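Local coordinates for protein UDP-N-Acetylglucosamine 2-Epimerase (Thermus thermophilus, PDB 1V4V) that probably interconverts UDP-N-acetylglucosamine and UDP-N-acetylmannosamine by epimerising C2 of the sugar, working as a homodimer of two-domain subunits, at residues R29-P32 and G33-P36; D150-T154 and P155-A159; R359-A362 and W363-L367. One frame throughout, in Å; residues are numbered along the deposited sequence.

Contact 1: R29-P32 and G33-P36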
# COMPACT_ATOMS: atom_id res chain seq x y z
N ARG A 29 18.63 -13.33 -15.92
CA ARG A 29 19.70 -13.18 -16.90
C ARG A 29 19.66 -14.33 -17.91
O ARG A 29 20.17 -14.21 -19.02
CB ARG A 29 21.06 -13.16 -16.19
CG ARG A 29 22.20 -12.66 -17.06
CD ARG A 29 23.48 -12.50 -16.25
NE ARG A 29 23.95 -13.78 -15.73
CZ ARG A 29 25.01 -13.92 -14.93
NH1 ARG A 29 25.70 -12.85 -14.55
NH2 ARG A 29 25.37 -15.13 -14.51
N GLY A 30 19.03 -15.43 -17.52
CA GLY A 30 18.94 -16.59 -18.39
C GLY A 30 17.70 -16.63 -19.26
O GLY A 30 17.48 -17.60 -19.99
N ILE A 31 16.89 -15.58 -19.20
CA ILE A 31 15.67 -15.54 -20.00
C ILE A 31 15.83 -14.59 -21.19
O ILE A 31 16.07 -13.40 -21.03
CB ILE A 31 14.46 -15.09 -19.16
CG1 ILE A 31 14.20 -16.11 -18.04
CG2 ILE A 31 13.22 -14.96 -20.05
CD1 ILE A 31 13.00 -15.80 -17.19
N PRO A 32 15.70 -15.13 -22.42
CA PRO A 32 15.83 -14.34 -23.64
C PRO A 32 14.81 -13.20 -23.72
O PRO A 32 13.62 -13.41 -23.48
CB PRO A 32 15.62 -15.37 -24.74
CG PRO A 32 16.16 -16.63 -24.13
CD PRO A 32 15.57 -16.56 -22.74
N GLY A 33 15.29 -12.01 -24.06
CA GLY A 33 14.41 -10.87 -24.16
C GLY A 33 14.37 -10.03 -22.89
O GLY A 33 13.75 -8.98 -22.86
N LEU A 34 15.04 -10.51 -21.85
CA LEU A 34 15.08 -9.81 -20.57
C LEU A 34 16.50 -9.51 -20.13
O LEU A 34 17.43 -10.28 -20.39
CB LEU A 34 14.40 -10.63 -19.47
CG LEU A 34 12.89 -10.84 -19.55
CD1 LEU A 34 12.43 -11.70 -18.38
CD2 LEU A 34 12.19 -9.49 -19.52
N LYS A 35 16.67 -8.38 -19.45
CA LYS A 35 17.97 -7.99 -18.93
C LYS A 35 17.74 -7.47 -17.51
O LYS A 35 17.02 -6.48 -17.31
CB LYS A 35 18.62 -6.90 -19.78
CG LYS A 35 19.93 -6.40 -19.20
CD LYS A 35 20.76 -5.65 -20.22
CE LYS A 35 20.04 -4.41 -20.72
NZ LYS A 35 20.80 -3.73 -21.81
N PRO A 36 18.32 -8.14 -16.51
CA PRO A 36 18.15 -7.69 -15.13
C PRO A 36 19.14 -6.59 -14.79
O PRO A 36 20.26 -6.56 -15.30
CB PRO A 36 18.40 -8.97 -14.34
CG PRO A 36 19.51 -9.61 -15.13
CD PRO A 36 19.07 -9.41 -16.57
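Ile31 and Leu34 stand side by side at the two ends of a tight chain reversal, their side chains pointing the same way. Ile31 touches with its short branch: CG2 makes the closest approach, 3.7 Å from Leu34 CD1, while CG1 is turned beside the backbone N. The torsion sets this division, since CG2 is opposite the backbone N and CG1 opposite the carbonyl carbon (chi1 -62°). Leu34 has the same chi1 sense, with CG beside its own N, and its CD1 also comes to 4.0 Å from Ile31 CB. Between the same two residues, Leu34 N donates to Ile31 O over 3.2 Å, and the N-H points at the oxygen at 148°. Pro32 and Gly33 fill the corner. Gly33 has the positive phi of the third position of a type II turn. Farther along, the segments run nearly antiparallel, and the Pro36 ring lies against the backbone of Arg29, its CD 3.8 Å from Arg29 CA. Pro36 CG also reaches Arg29 CB at 4.0 Å; the rest of the arginine leads away. Ala362 of helix 353-364 packs on both Ile31 and Leu34, and Leu28 of helix 15-29 covers Leu34 and Pro36. This is a type II beta turn with proline and glycine at its corner, leading from helix 15-29 into strand 34-40 of a Rossmann-like parallel sheet.

Contact 2: D150-T154 and P155-A159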
# COMPACT_ATOMS: atom_id res chain seq x y z
N ASP A 150 2.47 -10.63 -7.11
CA ASP A 150 2.97 -10.95 -5.78
C ASP A 150 3.50 -12.37 -5.80
O ASP A 150 2.81 -13.28 -6.25
CB ASP A 150 1.84 -10.87 -4.74
CG ASP A 150 1.61 -9.46 -4.25
OD1 ASP A 150 0.43 -9.08 -4.08
OD2 ASP A 150 2.60 -8.73 -4.03
N PHE A 151 4.73 -12.54 -5.32
CA PHE A 151 5.36 -13.85 -5.27
C PHE A 151 5.29 -14.30 -3.81
O PHE A 151 6.11 -13.89 -2.99
CB PHE A 151 6.80 -13.75 -5.75
CG PHE A 151 6.93 -13.24 -7.16
CD1 PHE A 151 6.71 -14.08 -8.25
CD2 PHE A 151 7.23 -11.90 -7.41
CE1 PHE A 151 6.81 -13.61 -9.56
CE2 PHE A 151 7.33 -11.41 -8.71
CZ PHE A 151 7.12 -12.27 -9.79
N ALA A 152 4.29 -15.11 -3.50
CA ALA A 152 4.08 -15.60 -2.14
C ALA A 152 4.92 -16.83 -1.83
O ALA A 152 4.96 -17.78 -2.61
CB ALA A 152 2.61 -15.92 -1.93
N PRO A 153 5.59 -16.84 -0.68
CA PRO A 153 6.43 -17.98 -0.31
C PRO A 153 5.62 -19.22 0.08
O PRO A 153 6.08 -20.35 -0.12
CB PRO A 153 7.26 -17.44 0.85
CG PRO A 153 6.29 -16.49 1.52
CD PRO A 153 5.70 -15.76 0.33
N THR A 154 4.42 -19.01 0.59
CA THR A 154 3.57 -20.12 1.04
C THR A 154 2.10 -19.93 0.69
O THR A 154 1.67 -18.83 0.33
CB THR A 154 3.61 -20.26 2.57
OG1 THR A 154 3.06 -19.07 3.16
CG2 THR A 154 5.05 -20.43 3.06
N PRO A 155 1.31 -21.01 0.81
CA PRO A 155 -0.13 -20.95 0.51
C PRO A 155 -0.79 -19.98 1.49
O PRO A 155 -1.73 -19.27 1.14
CB PRO A 155 -0.58 -22.39 0.73
CG PRO A 155 0.63 -23.18 0.30
CD PRO A 155 1.75 -22.41 0.97
N LEU A 156 -0.29 -19.95 2.72
CA LEU A 156 -0.82 -19.06 3.75
C LEU A 156 -0.62 -17.60 3.34
O LEU A 156 -1.51 -16.76 3.52
CB LEU A 156 -0.13 -19.32 5.09
CG LEU A 156 -0.49 -18.34 6.21
CD1 LEU A 156 -1.99 -18.41 6.50
CD2 LEU A 156 0.30 -18.69 7.46
N ALA A 157 0.56 -17.30 2.80
CA ALA A 157 0.85 -15.94 2.36
C ALA A 157 -0.13 -15.55 1.25
O ALA A 157 -0.63 -14.43 1.22
CB ALA A 157 2.29 -15.84 1.86
N LYS A 158 -0.41 -16.49 0.36
CA LYS A 158 -1.35 -16.25 -0.73
C LYS A 158 -2.73 -15.98 -0.15
O LYS A 158 -3.45 -15.09 -0.61
CB LYS A 158 -1.42 -17.45 -1.68
CG LYS A 158 -2.51 -17.34 -2.74
CD LYS A 158 -2.51 -18.52 -3.70
CE LYS A 158 -3.67 -18.40 -4.70
NZ LYS A 158 -3.69 -19.50 -5.70
N ALA A 159 -3.10 -16.75 0.87
CA ALA A 159 -4.40 -16.59 1.52
C ALA A 159 -4.52 -15.19 2.12
O ALA A 159 -5.59 -14.60 2.11
CB ALA A 159 -4.59 -17.64 2.59
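Thr154 OG1 accepts a hydrogen bond from Ala157 N at 3.1 Å, with an N-H...O angle of 155°, and so caps helix 155-162. Thr154 is the N-cap residue, standing where strand 149-152 of the beta-alpha-beta unit gives way to its helix. The hydroxyl is turned between the backbone N and the carbonyl carbon (chi1 64°), a rotation that carries it over the first helical turn and sends CG2 to the side opposite the carbonyl carbon. OG1 also brushes Leu156 CB, and the rest of the Leu156 side chain leads away. The same threonine grips the helix a second time through its backbone: Thr154 O accepts from Lys158 N at 3.1 Å. Side-chain and main-chain oxygens of one residue thus serve two successive N-H groups at the start of the helix. Pro155 opens the helix, where its lack of an N-H costs no bond, and its CD lies beside Thr154 CB across the peptide bond. Lys158 extends fully beyond CG to a salt bridge with Glu168, while its side chain also packs on Ile171 and Val173 of the neighbouring strand 171-173. The methyl of Ala157 faces back to the strand end, against Ala152 and Pro153. Ala152 CB meets Ala157 CB at 3.8 Å, and Ala152 CB is equally far from Lys158 N. The Pro153 ring comes to the same methyl through CD, Pro153 CD to Ala157 CB being 3.7 Å.

Contact 3: R359-A362 and W363-L367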
# COMPACT_ATOMS: atom_id res chain seq x y z
N ARG A 359 10.32 -16.32 -14.27
CA ARG A 359 9.35 -16.72 -15.28
C ARG A 359 8.04 -15.98 -15.09
O ARG A 359 7.31 -15.74 -16.05
CB ARG A 359 9.13 -18.24 -15.22
CG ARG A 359 10.31 -19.03 -15.76
CD ARG A 359 10.14 -20.53 -15.57
NE ARG A 359 11.21 -21.28 -16.23
CZ ARG A 359 11.39 -22.59 -16.11
NH1 ARG A 359 10.58 -23.30 -15.34
NH2 ARG A 359 12.39 -23.19 -16.76
N GLY A 360 7.73 -15.63 -13.84
CA GLY A 360 6.51 -14.89 -13.57
C GLY A 360 6.59 -13.52 -14.21
O GLY A 360 5.61 -13.03 -14.78
N VAL A 361 7.76 -12.90 -14.12
CA VAL A 361 8.00 -11.58 -14.71
C VAL A 361 7.95 -11.66 -16.24
O VAL A 361 7.30 -10.84 -16.90
CB VAL A 361 9.37 -11.02 -14.26
CG1 VAL A 361 9.69 -9.74 -15.00
CG2 VAL A 361 9.36 -10.77 -12.75
N ALA A 362 8.63 -12.66 -16.79
CA ALA A 362 8.65 -12.87 -18.24
C ALA A 362 7.22 -12.99 -18.76
O ALA A 362 6.88 -12.45 -19.81
CB ALA A 362 9.44 -14.12 -18.57
N TRP A 363 6.39 -13.70 -18.01
CA TRP A 363 4.99 -13.90 -18.37
C TRP A 363 4.24 -12.57 -18.40
O TRP A 363 3.45 -12.31 -19.31
CB TRP A 363 4.33 -14.86 -17.37
CG TRP A 363 2.84 -14.90 -17.46
CD1 TRP A 363 2.09 -15.22 -18.55
CD2 TRP A 363 1.92 -14.63 -16.40
NE1 TRP A 363 0.75 -15.17 -18.24
CE2 TRP A 363 0.62 -14.80 -16.93
CE3 TRP A 363 2.06 -14.25 -15.06
CZ2 TRP A 363 -0.54 -14.61 -16.16
CZ3 TRP A 363 0.91 -14.06 -14.29
CH2 TRP A 363 -0.37 -14.25 -14.85
N ARG A 364 4.47 -11.73 -17.39
CA ARG A 364 3.81 -10.43 -17.32
C ARG A 364 4.26 -9.55 -18.48
O ARG A 364 3.48 -8.72 -18.97
CB ARG A 364 4.14 -9.72 -16.00
CG ARG A 364 3.36 -10.24 -14.81
CD ARG A 364 1.87 -10.22 -15.11
NE ARG A 364 1.07 -9.96 -13.92
CZ ARG A 364 -0.25 -10.14 -13.86
NH1 ARG A 364 -0.90 -10.58 -14.92
NH2 ARG A 364 -0.90 -9.86 -12.74
N LEU A 365 5.50 -9.73 -18.91
CA LEU A 365 6.05 -8.95 -20.01
C LEU A 365 5.78 -9.61 -21.36
O LEU A 365 6.29 -9.16 -22.39
CB LEU A 365 7.56 -8.76 -19.82
CG LEU A 365 7.99 -7.93 -18.60
CD1 LEU A 365 9.50 -7.97 -18.45
CD2 LEU A 365 7.51 -6.50 -18.76
N GLY A 366 4.98 -10.67 -21.35
CA GLY A 366 4.64 -11.37 -22.58
C GLY A 366 5.80 -12.08 -23.26
O GLY A 366 5.86 -12.13 -24.49
N LEU A 367 6.72 -12.63 -22.47
CA LEU A 367 7.88 -13.33 -23.02
C LEU A 367 7.89 -14.79 -22.59
O LEU A 367 8.95 -15.42 -22.52
CB LEU A 367 9.18 -12.66 -22.55
CG LEU A 367 9.48 -11.25 -23.06
CD1 LEU A 367 10.79 -10.76 -22.45
CD2 LEU A 367 9.57 -11.25 -24.58
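Arg364 starts beside the last turn of its helix, CB 3.5 Å from Val361 O and CG 3.6 Å from Gly360 O, and then runs outward. A bend at chi2 (-53°) brings CD over the rim of one face of the Trp363 indole, 3.9 Å above its plane. Beyond it the guanidinium has Trp363 CZ3 over one of its own faces, while NE and NH1 form salt bridges with Asp148 and Glu169. Trp363 turns its CG opposite the backbone N (chi1 167°); CE3 then lies near Gly360 O, which sits at the ring edge. On another side of the helix Val361 and Leu365 point the same way, CG1 of Val361 meeting CD1 of Leu365 at 3.9 Å; their backbones are joined by Leu365 N to Val361 O. Leu367 doubles back until its CB is 4.2 Å from Ala362 CB, and Leu367 N bonds to Ala362 O at 2.7 Å. With Gly366 N donating to Trp363 O and Gly366 at positive phi as the C-prime residue, the helix ends in a Schellman motif.

Along the chain the order is contact 1, contact 2, contact 3, yet the last returns to the sheet that holds the other two. Strand 34-40 of contact 1 and strand 149-152 of contact 2 belong to one seven-stranded parallel sheet, their contact centres about 25 Å apart. Helix 353-364, near the chain's end, packs against this sheet: the centre of contact 3 lies about 10 Å from that of contact 1, where Leu34 CD2 meets Leu365 CD1 at 3.3 Å, and about 19 Å from that of contact 2, where Phe151 packs on Val361. The other sheet, of six strands, lies between contacts 2 and 3 in sequence, so the C-terminal helix crosses back to the first domain, as in GT-B folds.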